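Local coordinates for amphiphysin (PDB 1URU), which forms, through its BAR domain, a crescent-shaped coiled-coil dimer that senses membrane curvature and probably works in membrane remodelling linked to endocytosis, at the interface of chains A and B. Sequence-based numbering; all coordinates share one arbitrary frame. Chains: chain A/B, Amphiphysin.

The interface of chains A and B. Residues chain A 52-53, 204; chain B 83-84.
The carboxylate of B:Glu83 meets the hydroxyl of A:Ser52 along its oxygen-bearing edge, while one of its faces is turned back toward the main chain of its own residue and of B:Ile84. A second flat surface is the A:Ser52-A:Ala53 peptide, one face of which carries the CD1 methyl of B:Ile84, 3.7 Å from the carbonyl O of A:Ser52. This is a part of the BAR-domain dimer interface, where the C-terminal end of helix 35-84 of chain B packs against helices 35-84 and 172-239 of chain A; the two-fold axis repeats the arrangement with the chains exchanged. A:Ser52 OG donates to B:Glu83 OE1 at 3.0 Å, and OE1 accepts through its syn lone pair, on the side of OE2. B:Glu83 OE2 stands farther off, 3.6 Å from A:Ser52 OG, and is not counted as a second bond. In B:Glu83, CG is anti to the backbone N (chi1 -175°) and the chain then bends at chi2 (-99°), bringing the acid round to the serine. An alanine in place of B:Glu83 would remove the acceptor, and the hydroxyl of A:Ser52 would probably lose its mate across the interface and be freer to turn. Beside this polar pair B:Ile84 pushes its longer branch between two chain A residues. B:Ile84 CG1 lies anti to the backbone N (chi1 -168°), which helps carry B:Ile84 CD1 to 3.6 Å from A:Ser52 CB. On the opposite flank, A:Leu204 CD1 lies 3.7 Å from B:Ile84 CD1 and also rests on CG1 of that isoleucine. The two branched side chains approach at a slant, and their second contact is methyl to methyl, A:Leu204 CD2 to B:Ile84 CG2 at 3.4 Å.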
loop_
_atom_site.group_PDB
_atom_site.type_symbol
_atom_site.label_atom_id
_atom_site.label_comp_id
_atom_site.label_asym_id
_atom_site.label_seq_id
_atom_site.Cartn_x
_atom_site.Cartn_y
_atom_site.Cartn_z
ATOM N N SER A 52 9.153 -10.771 -20.561
ATOM C CA SER A 52 8.205 -11.203 -19.519
ATOM C C SER A 52 8.836 -11.163 -18.118
ATOM O O SER A 52 8.163 -10.833 -17.158
ATOM C CB SER A 52 7.663 -12.620 -19.795
ATOM O OG SER A 52 6.879 -12.683 -20.980
ATOM N N ALA A 53 10.124 -11.481 -18.012
ATOM C CA ALA A 53 10.821 -11.427 -16.727
ATOM C C ALA A 53 11.139 -9.985 -16.296
ATOM O O ALA A 53 11.099 -9.677 -15.107
ATOM C CB ALA A 53 12.089 -12.267 -16.764
ATOM N N LEU A 204 9.150 -20.120 -12.339
ATOM C CA LEU A 204 7.892 -19.510 -11.920
ATOM C C LEU A 204 7.109 -20.294 -10.889
ATOM O O LEU A 204 6.485 -19.694 -10.031
ATOM C CB LEU A 204 7.001 -19.212 -13.115
ATOM C CG LEU A 204 7.259 -17.777 -13.581
ATOM C CD1 LEU A 204 7.812 -17.734 -15.014
ATOM C CD2 LEU A 204 5.975 -16.970 -13.421
ATOM N N GLU B 83 -0.025 -12.932 -17.289
ATOM C CA GLU B 83 0.629 -12.895 -18.615
ATOM C C GLU B 83 1.721 -13.973 -18.819
ATOM O O GLU B 83 1.773 -14.629 -19.867
ATOM C CB GLU B 83 1.236 -11.501 -18.886
ATOM C CG GLU B 83 1.836 -11.309 -20.289
ATOM C CD GLU B 83 3.376 -11.466 -20.346
ATOM O OE1 GLU B 83 3.865 -12.615 -20.527
ATOM O OE2 GLU B 83 4.113 -10.443 -20.226
ATOM N N ILE B 84 2.598 -14.128 -17.827
ATOM C CA ILE B 84 3.775 -14.986 -17.917
ATOM C C ILE B 84 3.447 -16.464 -17.662
ATOM O O ILE B 84 4.255 -17.345 -17.935
ATOM C CB ILE B 84 4.846 -14.487 -16.907
ATOM C CG1 ILE B 84 6.195 -15.150 -17.172
ATOM C CG2 ILE B 84 4.410 -14.738 -15.446
ATOM C CD1 ILE B 84 7.358 -14.383 -16.632
#